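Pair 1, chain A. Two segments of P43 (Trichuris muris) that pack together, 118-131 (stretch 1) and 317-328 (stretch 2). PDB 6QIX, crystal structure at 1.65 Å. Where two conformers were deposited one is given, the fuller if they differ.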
# COMPACT_ATOMS: atom_id res chain seq x y z
N GLY A 118 -8.97 10.85 2.28
CA GLY A 118 -9.78 11.48 1.24
C GLY A 118 -10.12 10.47 0.16
O GLY A 118 -10.50 9.33 0.45
N CYS A 119 -9.94 10.83 -1.11
CA CYS A 119 -10.26 9.89 -2.18
C CYS A 119 -9.04 9.01 -2.40
O CYS A 119 -8.27 9.14 -3.37
CB CYS A 119 -10.73 10.64 -3.43
SG CYS A 119 -12.30 11.56 -3.07
N GLY A 120 -8.85 8.08 -1.47
CA GLY A 120 -7.61 7.32 -1.41
C GLY A 120 -7.67 5.93 -2.00
O GLY A 120 -6.76 5.13 -1.76
N TYR A 121 -8.69 5.62 -2.81
CA TYR A 121 -8.89 4.25 -3.26
C TYR A 121 -7.75 3.72 -4.13
O TYR A 121 -7.58 2.50 -4.24
CB TYR A 121 -10.20 4.18 -4.02
CG TYR A 121 -11.34 4.48 -3.09
CD1 TYR A 121 -11.86 3.47 -2.30
CD2 TYR A 121 -11.85 5.75 -2.94
CE1 TYR A 121 -12.87 3.68 -1.44
CE2 TYR A 121 -12.93 6.00 -2.06
CZ TYR A 121 -13.43 4.95 -1.31
OH TYR A 121 -14.45 5.13 -0.42
N ALA A 122 -6.95 4.59 -4.72
CA ALA A 122 -5.84 4.11 -5.54
C ALA A 122 -4.66 3.59 -4.76
O ALA A 122 -3.84 2.83 -5.32
CB ALA A 122 -5.32 5.21 -6.47
N PHE A 123 -4.51 3.96 -3.49
CA PHE A 123 -3.29 3.56 -2.78
C PHE A 123 -3.57 2.84 -1.46
O PHE A 123 -2.60 2.41 -0.80
CB PHE A 123 -2.38 4.77 -2.54
CG PHE A 123 -3.08 5.97 -1.96
CD1 PHE A 123 -3.21 6.10 -0.59
CD2 PHE A 123 -3.60 6.95 -2.80
CE1 PHE A 123 -3.86 7.16 -0.05
CE2 PHE A 123 -4.27 8.03 -2.26
CZ PHE A 123 -4.38 8.14 -0.88
N ILE A 124 -4.84 2.65 -1.07
CA ILE A 124 -5.09 1.89 0.16
C ILE A 124 -4.54 0.46 0.06
O ILE A 124 -4.22 -0.18 1.09
CB ILE A 124 -6.59 1.87 0.52
CG1 ILE A 124 -7.43 1.31 -0.62
CG2 ILE A 124 -7.03 3.26 0.90
CD1 ILE A 124 -8.91 1.45 -0.39
N ASN A 125 -4.40 -0.07 -1.15
CA ASN A 125 -3.95 -1.45 -1.28
C ASN A 125 -2.52 -1.65 -0.79
O ASN A 125 -2.13 -2.80 -0.56
CB ASN A 125 -4.12 -1.95 -2.71
CG ASN A 125 -3.21 -1.25 -3.73
OD1 ASN A 125 -2.54 -0.24 -3.44
ND2 ASN A 125 -3.24 -1.77 -4.95
N GLU A 126 -1.76 -0.57 -0.59
CA GLU A 126 -0.40 -0.71 -0.10
C GLU A 126 -0.36 -1.42 1.26
O GLU A 126 0.64 -2.06 1.60
CB GLU A 126 0.28 0.66 -0.00
CG GLU A 126 0.59 1.33 -1.33
CD GLU A 126 1.69 0.65 -2.18
OE1 GLU A 126 2.58 -0.05 -1.62
OE2 GLU A 126 1.66 0.87 -3.43
N LYS A 127 -1.43 -1.28 2.05
CA LYS A 127 -1.49 -1.94 3.35
C LYS A 127 -1.36 -3.45 3.21
O LYS A 127 -0.69 -4.12 4.03
CB LYS A 127 -2.81 -1.60 4.01
CG LYS A 127 -3.09 -2.22 5.36
CD LYS A 127 -4.15 -1.42 6.13
CE LYS A 127 -4.55 -2.04 7.48
NZ LYS A 127 -4.58 -1.02 8.59
N LEU A 128 -1.99 -4.00 2.16
CA LEU A 128 -1.93 -5.44 1.90
C LEU A 128 -0.66 -5.84 1.17
O LEU A 128 -0.08 -6.88 1.48
CB LEU A 128 -3.15 -5.88 1.10
CG LEU A 128 -4.48 -5.80 1.84
CD1 LEU A 128 -5.60 -6.32 0.99
CD2 LEU A 128 -4.42 -6.55 3.13
N LYS A 129 -0.20 -5.03 0.22
CA LYS A 129 1.07 -5.29 -0.44
C LYS A 129 2.19 -5.39 0.58
O LYS A 129 3.12 -6.20 0.45
CB LYS A 129 1.37 -4.19 -1.48
CG LYS A 129 0.38 -4.14 -2.62
CD LYS A 129 0.55 -2.84 -3.39
CE LYS A 129 1.60 -2.96 -4.43
NZ LYS A 129 1.64 -1.72 -5.32
N GLN A 130 2.10 -4.62 1.66
CA GLN A 130 3.17 -4.60 2.64
C GLN A 130 3.24 -5.88 3.45
O GLN A 130 4.23 -6.10 4.17
CB GLN A 130 3.02 -3.35 3.51
CG GLN A 130 3.49 -2.10 2.76
CD GLN A 130 3.17 -0.81 3.46
OE1 GLN A 130 2.70 -0.81 4.58
NE2 GLN A 130 3.35 0.30 2.78
N CYS A 131 2.25 -6.77 3.32
CA CYS A 131 2.38 -8.07 3.98
C CYS A 131 3.61 -8.80 3.47
O CYS A 131 4.17 -9.65 4.18
CB CYS A 131 1.15 -8.94 3.72
SG CYS A 131 -0.39 -8.32 4.50
N LYS A 317 -0.84 12.61 -9.82
CA LYS A 317 0.24 13.15 -9.02
C LYS A 317 -0.02 12.93 -7.54
O LYS A 317 0.88 12.51 -6.80
CB LYS A 317 0.43 14.62 -9.35
CG LYS A 317 1.61 15.25 -8.62
CD LYS A 317 1.76 16.73 -8.90
CE LYS A 317 1.95 17.01 -10.37
NZ LYS A 317 2.83 18.19 -10.57
N ARG A 318 -1.26 13.21 -7.08
CA ARG A 318 -1.64 12.87 -5.70
C ARG A 318 -1.36 11.40 -5.39
O ARG A 318 -0.79 11.06 -4.34
CB ARG A 318 -3.12 13.19 -5.51
CG ARG A 318 -3.67 13.04 -4.09
CD ARG A 318 -4.20 11.60 -3.77
NE ARG A 318 -5.08 11.11 -4.82
CZ ARG A 318 -6.33 11.50 -5.02
NH1 ARG A 318 -6.89 12.39 -4.22
NH2 ARG A 318 -7.02 11.05 -6.06
N ASP A 319 -1.78 10.50 -6.29
CA ASP A 319 -1.60 9.07 -6.06
C ASP A 319 -0.12 8.71 -5.99
O ASP A 319 0.32 7.90 -5.14
CB ASP A 319 -2.29 8.28 -7.18
CG ASP A 319 -3.82 8.35 -7.10
OD1 ASP A 319 -4.31 8.72 -6.00
OD2 ASP A 319 -4.52 7.99 -8.11
N GLY A 320 0.68 9.31 -6.85
CA GLY A 320 2.10 8.98 -6.84
C GLY A 320 2.77 9.35 -5.54
O GLY A 320 3.54 8.58 -5.00
N TYR A 321 2.49 10.56 -5.02
CA TYR A 321 3.01 10.94 -3.71
C TYR A 321 2.44 10.03 -2.63
O TYR A 321 3.16 9.60 -1.71
CB TYR A 321 2.68 12.39 -3.40
CG TYR A 321 3.60 13.42 -4.00
CD1 TYR A 321 4.95 13.48 -3.65
CD2 TYR A 321 3.13 14.35 -4.91
CE1 TYR A 321 5.79 14.42 -4.20
CE2 TYR A 321 3.97 15.30 -5.48
CZ TYR A 321 5.29 15.34 -5.11
OH TYR A 321 6.12 16.30 -5.67
N ALA A 322 1.14 9.74 -2.71
CA ALA A 322 0.52 9.00 -1.62
C ALA A 322 1.10 7.59 -1.53
O ALA A 322 1.23 7.04 -0.44
CB ALA A 322 -1.00 8.95 -1.81
N LYS A 323 1.39 6.95 -2.68
CA LYS A 323 1.97 5.61 -2.63
C LYS A 323 3.31 5.61 -1.91
O LYS A 323 3.63 4.64 -1.19
CB LYS A 323 2.10 5.04 -4.05
CG LYS A 323 0.74 4.67 -4.66
CD LYS A 323 0.87 4.26 -6.12
CE LYS A 323 -0.41 4.19 -6.79
NZ LYS A 323 -0.18 3.76 -8.24
N MET A 324 4.10 6.67 -2.07
CA MET A 324 5.35 6.79 -1.33
C MET A 324 5.08 7.00 0.17
O MET A 324 5.69 6.35 1.03
CB MET A 324 6.20 7.94 -1.91
CG MET A 324 6.60 7.78 -3.38
SD MET A 324 7.52 9.21 -4.05
CE MET A 324 9.13 9.01 -3.29
N LEU A 325 4.14 7.90 0.48
CA LEU A 325 3.81 8.19 1.89
C LEU A 325 3.31 6.94 2.60
O LEU A 325 3.58 6.75 3.80
CB LEU A 325 2.79 9.34 1.93
CG LEU A 325 2.69 10.20 3.17
CD1 LEU A 325 4.01 10.88 3.47
CD2 LEU A 325 1.59 11.25 2.99
N MET A 326 2.59 6.06 1.89
CA MET A 326 2.17 4.80 2.50
C MET A 326 3.34 3.94 2.98
O MET A 326 3.10 2.98 3.71
CB MET A 326 1.29 3.95 1.55
CG MET A 326 -0.08 4.57 1.37
SD MET A 326 -1.21 4.49 2.63
CE MET A 326 -1.41 2.73 2.85
N GLN A 327 4.56 4.21 2.51
CA GLN A 327 5.71 3.39 2.88
C GLN A 327 6.31 3.81 4.20
O GLN A 327 7.19 3.11 4.72
CB GLN A 327 6.80 3.44 1.81
CG GLN A 327 6.33 3.17 0.43
CD GLN A 327 5.55 1.92 0.30
OE1 GLN A 327 5.91 0.87 0.83
NE2 GLN A 327 4.46 2.00 -0.48
N LEU A 328 5.86 4.92 4.78
CA LEU A 328 6.39 5.30 6.09
C LEU A 328 6.04 4.23 7.13
O LEU A 328 5.00 3.57 7.04
CB LEU A 328 5.83 6.64 6.54
CG LEU A 328 6.49 7.81 5.79
CD1 LEU A 328 5.75 9.09 6.16
CD2 LEU A 328 7.99 7.96 6.12
O HOH W 1 -6.88 7.48 -5.04
O HOH W 2 4.20 0.97 6.21
O HOH W 3 0.84 1.28 4.65

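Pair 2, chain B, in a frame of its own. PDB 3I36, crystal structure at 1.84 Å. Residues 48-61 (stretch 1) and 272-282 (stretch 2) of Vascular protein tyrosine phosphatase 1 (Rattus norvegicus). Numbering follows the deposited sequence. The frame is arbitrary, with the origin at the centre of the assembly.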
# COMPACT_ATOMS: atom_id res chain seq x y z
N GLU B 48 7.55 -16.85 -14.82
CA GLU B 48 8.82 -16.38 -15.36
C GLU B 48 9.00 -14.88 -15.14
O GLU B 48 10.08 -14.42 -14.75
CB GLU B 48 8.92 -16.69 -16.85
CG GLU B 48 10.25 -16.28 -17.46
CD GLU B 48 10.35 -16.70 -18.92
OE1 GLU B 48 9.33 -16.65 -19.63
OE2 GLU B 48 11.46 -17.08 -19.35
N GLU B 49 7.94 -14.12 -15.40
CA GLU B 49 8.01 -12.68 -15.21
C GLU B 49 8.29 -12.40 -13.74
O GLU B 49 9.13 -11.57 -13.40
CB GLU B 49 6.70 -12.01 -15.61
CG GLU B 49 6.50 -11.93 -17.09
CD GLU B 49 5.17 -11.31 -17.46
OE1 GLU B 49 4.76 -11.47 -18.62
OE2 GLU B 49 4.56 -10.66 -16.58
N TYR B 50 7.56 -13.11 -12.89
CA TYR B 50 7.65 -12.87 -11.47
C TYR B 50 9.03 -13.28 -10.94
O TYR B 50 9.60 -12.62 -10.08
CB TYR B 50 6.54 -13.62 -10.74
CG TYR B 50 6.43 -13.22 -9.31
CD1 TYR B 50 5.95 -11.97 -8.95
CD2 TYR B 50 6.84 -14.09 -8.31
CE1 TYR B 50 5.87 -11.60 -7.63
CE2 TYR B 50 6.75 -13.73 -6.99
CZ TYR B 50 6.28 -12.48 -6.66
OH TYR B 50 6.20 -12.15 -5.34
N GLU B 51 9.57 -14.37 -11.48
CA GLU B 51 10.90 -14.81 -11.10
C GLU B 51 11.94 -13.79 -11.52
O GLU B 51 12.92 -13.54 -10.82
CB GLU B 51 11.22 -16.17 -11.73
CG GLU B 51 12.67 -16.61 -11.57
CD GLU B 51 13.05 -16.93 -10.13
OE1 GLU B 51 12.16 -17.00 -9.26
OE2 GLU B 51 14.26 -17.11 -9.88
N ASP B 52 11.70 -13.16 -12.67
CA ASP B 52 12.60 -12.11 -13.16
C ASP B 52 12.61 -10.90 -12.24
O ASP B 52 13.58 -10.15 -12.21
CB ASP B 52 12.16 -11.66 -14.55
CG ASP B 52 12.65 -12.58 -15.63
OD1 ASP B 52 13.53 -13.42 -15.34
OD2 ASP B 52 12.17 -12.45 -16.77
N LEU B 53 11.53 -10.72 -11.50
CA LEU B 53 11.43 -9.63 -10.55
C LEU B 53 12.13 -9.95 -9.23
O LEU B 53 12.37 -9.06 -8.42
CB LEU B 53 9.96 -9.30 -10.29
CG LEU B 53 9.25 -8.62 -11.47
CD1 LEU B 53 7.77 -8.55 -11.20
CD2 LEU B 53 9.83 -7.24 -11.71
N LYS B 54 12.45 -11.22 -9.02
CA LYS B 54 12.83 -11.70 -7.70
C LYS B 54 13.90 -10.86 -7.00
O LYS B 54 13.78 -10.54 -5.81
CB LYS B 54 13.29 -13.16 -7.77
CG LYS B 54 13.51 -13.79 -6.40
CD LYS B 54 13.85 -15.29 -6.50
CE LYS B 54 15.12 -15.52 -7.30
NZ LYS B 54 15.43 -16.97 -7.44
N LEU B 55 14.94 -10.52 -7.74
CA LEU B 55 16.11 -9.87 -7.15
C LEU B 55 16.05 -8.36 -7.28
O LEU B 55 16.97 -7.66 -6.86
CB LEU B 55 17.39 -10.38 -7.80
CG LEU B 55 17.57 -11.89 -7.79
CD1 LEU B 55 18.87 -12.26 -8.51
CD2 LEU B 55 17.61 -12.41 -6.37
N ILE B 56 14.98 -7.85 -7.86
CA ILE B 56 14.94 -6.43 -8.09
C ILE B 56 14.92 -5.63 -6.79
O ILE B 56 14.05 -5.85 -5.92
CB ILE B 56 13.77 -6.00 -8.96
CG1 ILE B 56 13.77 -6.80 -10.27
CG2 ILE B 56 13.85 -4.50 -9.23
CD1 ILE B 56 15.10 -6.81 -11.00
N GLY B 57 15.86 -4.70 -6.68
CA GLY B 57 15.93 -3.77 -5.57
C GLY B 57 16.60 -4.34 -4.32
O GLY B 57 16.91 -3.59 -3.40
N ILE B 58 16.84 -5.64 -4.28
CA ILE B 58 17.24 -6.22 -3.00
C ILE B 58 18.63 -5.82 -2.52
O ILE B 58 18.96 -5.99 -1.34
CB ILE B 58 17.06 -7.75 -2.96
CG1 ILE B 58 18.09 -8.43 -3.87
CG2 ILE B 58 15.61 -8.10 -3.34
CD1 ILE B 58 18.23 -9.92 -3.59
N SER B 59 19.45 -5.30 -3.42
CA SER B 59 20.77 -4.83 -3.02
C SER B 59 20.75 -3.35 -2.63
O SER B 59 21.79 -2.77 -2.37
CB SER B 59 21.80 -5.07 -4.13
OG SER B 59 21.54 -4.24 -5.24
N LEU B 60 19.56 -2.74 -2.61
CA LEU B 60 19.48 -1.34 -2.19
C LEU B 60 19.72 -1.31 -0.70
O LEU B 60 19.13 -2.11 0.03
CB LEU B 60 18.10 -0.76 -2.49
CG LEU B 60 17.84 -0.47 -3.97
CD1 LEU B 60 16.35 -0.25 -4.17
CD2 LEU B 60 18.63 0.77 -4.37
N PRO B 61 20.60 -0.41 -0.24
CA PRO B 61 20.91 -0.30 1.18
C PRO B 61 19.66 -0.06 2.01
O PRO B 61 18.74 0.64 1.57
CB PRO B 61 21.83 0.92 1.24
CG PRO B 61 22.51 0.92 -0.07
CD PRO B 61 21.51 0.41 -1.07
N VAL B 272 2.57 -4.51 -16.15
CA VAL B 272 2.50 -4.97 -14.78
C VAL B 272 3.93 -5.18 -14.31
O VAL B 272 4.30 -4.82 -13.20
CB VAL B 272 1.75 -6.29 -14.70
CG1 VAL B 272 1.75 -6.82 -13.25
CG2 VAL B 272 0.32 -6.11 -15.22
N TYR B 273 4.73 -5.78 -15.19
CA TYR B 273 6.11 -6.06 -14.87
C TYR B 273 6.82 -4.76 -14.49
O TYR B 273 7.49 -4.69 -13.47
CB TYR B 273 6.80 -6.72 -16.05
CG TYR B 273 8.23 -7.09 -15.75
CD1 TYR B 273 8.55 -8.35 -15.25
CD2 TYR B 273 9.26 -6.18 -15.94
CE1 TYR B 273 9.85 -8.69 -14.97
CE2 TYR B 273 10.57 -6.51 -15.66
CZ TYR B 273 10.85 -7.77 -15.17
OH TYR B 273 12.15 -8.11 -14.89
N GLY B 274 6.65 -3.73 -15.31
CA GLY B 274 7.29 -2.45 -15.09
C GLY B 274 6.83 -1.80 -13.80
O GLY B 274 7.61 -1.19 -13.08
N ILE B 275 5.55 -1.96 -13.50
CA ILE B 275 5.03 -1.42 -12.26
C ILE B 275 5.65 -2.14 -11.08
O ILE B 275 6.16 -1.51 -10.16
CB ILE B 275 3.51 -1.52 -12.21
CG1 ILE B 275 2.92 -0.51 -13.19
CG2 ILE B 275 3.00 -1.22 -10.79
CD1 ILE B 275 1.46 -0.79 -13.53
N VAL B 276 5.60 -3.47 -11.09
CA VAL B 276 6.08 -4.20 -9.93
C VAL B 276 7.56 -3.97 -9.78
O VAL B 276 8.06 -3.80 -8.68
CB VAL B 276 5.76 -5.70 -10.00
CG1 VAL B 276 6.37 -6.44 -8.79
CG2 VAL B 276 4.22 -5.88 -10.06
N TYR B 277 8.26 -3.94 -10.91
CA TYR B 277 9.68 -3.63 -10.89
C TYR B 277 9.93 -2.32 -10.14
O TYR B 277 10.75 -2.24 -9.22
CB TYR B 277 10.19 -3.51 -12.32
CG TYR B 277 11.69 -3.45 -12.40
CD1 TYR B 277 12.41 -4.55 -12.84
CD2 TYR B 277 12.38 -2.29 -12.04
CE1 TYR B 277 13.79 -4.50 -12.92
CE2 TYR B 277 13.76 -2.24 -12.12
CZ TYR B 277 14.45 -3.35 -12.56
OH TYR B 277 15.82 -3.31 -12.63
N ASP B 278 9.22 -1.29 -10.56
CA ASP B 278 9.29 0.00 -9.91
C ASP B 278 8.98 -0.11 -8.41
O ASP B 278 9.70 0.43 -7.58
CB ASP B 278 8.29 0.94 -10.58
CG ASP B 278 8.42 2.36 -10.10
OD1 ASP B 278 9.56 2.81 -9.87
OD2 ASP B 278 7.38 3.01 -9.99
N LEU B 279 7.91 -0.81 -8.07
CA LEU B 279 7.60 -1.00 -6.66
C LEU B 279 8.76 -1.64 -5.92
O LEU B 279 9.14 -1.18 -4.85
CB LEU B 279 6.33 -1.83 -6.48
CG LEU B 279 5.07 -1.18 -7.08
CD1 LEU B 279 3.88 -2.08 -6.79
CD2 LEU B 279 4.86 0.22 -6.52
N ARG B 280 9.33 -2.68 -6.51
CA ARG B 280 10.46 -3.37 -5.88
C ARG B 280 11.69 -2.47 -5.72
O ARG B 280 12.50 -2.69 -4.82
CB ARG B 280 10.87 -4.59 -6.68
CG ARG B 280 9.84 -5.69 -6.69
CD ARG B 280 9.80 -6.45 -5.37
NE ARG B 280 8.74 -7.43 -5.49
CZ ARG B 280 8.88 -8.60 -6.09
NH1 ARG B 280 10.07 -8.96 -6.57
NH2 ARG B 280 7.84 -9.42 -6.20
N MET B 281 11.84 -1.49 -6.59
CA MET B 281 12.93 -0.53 -6.47
C MET B 281 12.67 0.43 -5.32
O MET B 281 13.53 1.24 -4.98
CB MET B 281 13.12 0.25 -7.77
CG MET B 281 13.72 -0.57 -8.88
SD MET B 281 15.36 -1.13 -8.41
CE MET B 281 16.18 0.44 -8.11
N HIS B 282 11.49 0.35 -4.72
CA HIS B 282 11.15 1.27 -3.63
C HIS B 282 10.94 0.59 -2.29
O HIS B 282 11.06 1.22 -1.25
CB HIS B 282 9.94 2.11 -4.01
CG HIS B 282 10.25 3.12 -5.05
ND1 HIS B 282 10.25 2.84 -6.39
CD2 HIS B 282 10.64 4.41 -4.94
CE1 HIS B 282 10.60 3.91 -7.07
NE2 HIS B 282 10.85 4.88 -6.21
O HOH W 4 9.40 -11.50 -7.55
O HOH W 5 12.73 -8.04 -5.37
O HOH W 6 12.94 -4.99 -3.68

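In both pairs a short turn-bearing segment lies against one side of a helix, the second stretch, from a distant part of the same chain, and the backbones superpose with an RMSD of 0.9 Å over 14 central residues. Each first stretch carries a type I turn at matched positions, Phe123(A) to Glu126(A) in pair 1 and Leu53(B) to Ile56(B) in pair 2, where the stretch enters its turn from a helix of its own. The buried areas are similar, 589 and 677 Å².

The central position is Phe123(A), matched by Leu53(B). Both point toward the second-stretch helix, but the flat ring and the branched chain fill the space differently. Opposite the phenylalanine stands Ala322(A), whose small CB lies over the ring face, 3.4 Å from the centroid. At the matching position the larger Val276(B) meets the smaller leucine, with Leu53(B) CD1 3.5 Å from Val276(B) CG1. Leucine here is a knob among Tyr273(B), Val276(B), Tyr277(B) and Arg280(B).

The aromatic surface that pair 1 supplies from the first stretch, pair 2 supplies from the second-stretch helix. Tyr273(B), matching Asp319(A), receives Leu53(B) CD2 over its face, 3.8 Å from the ring centroid. Asp319(A) instead places OD1 at the edge of the phenylalanine ring, 3.7 Å from Phe123(A) CD2, where the rim of ring hydrogens suits a carboxylate. Water 1 donates to both this OD1 and Cys119(A) O and accepts from Ala122(A) N, tying the stretches together. Small Ala122(A) comes close to the same carboxylate, its CB 3.3 Å from Asp319(A) OD2; at the matched position, Asp52(B) CB lies 3.6 Å from Tyr273(B) OH.

Further along, Glu126(A) matches Ile56(B), and polar and apolar solutions diverge. Glu126(A) OE1 accepts a hydrogen bond from Gln327(A) NE2 at 3.0 Å, while Glu126(A) CB packs on Met326(A) CB at 3.8 Å. Ile56(B) uses its branched chain for packing: CG2 sits over the Tyr277(B) ring, 3.5 Å from the centroid. Lys323(A), at the tyrosine's position, offers an aliphatic stem instead, its CG 3.8 Å from Phe123(A) CB.

Finally, Met326(A) matches Arg280(B); both point toward the first stretch. The thioether chain packs without needing polar partners, Met326(A) CG approaching Phe123(A) CD1 at 4.0 Å. The guanidinium must be satisfied, and water helps: Arg280(B) NH1 donates to water 4, which donates to Tyr50(B) O, and to water 5. Direct hydrogen bonds between the stretches are clear only in pair 1; both pairs use apolar packing and bridging water.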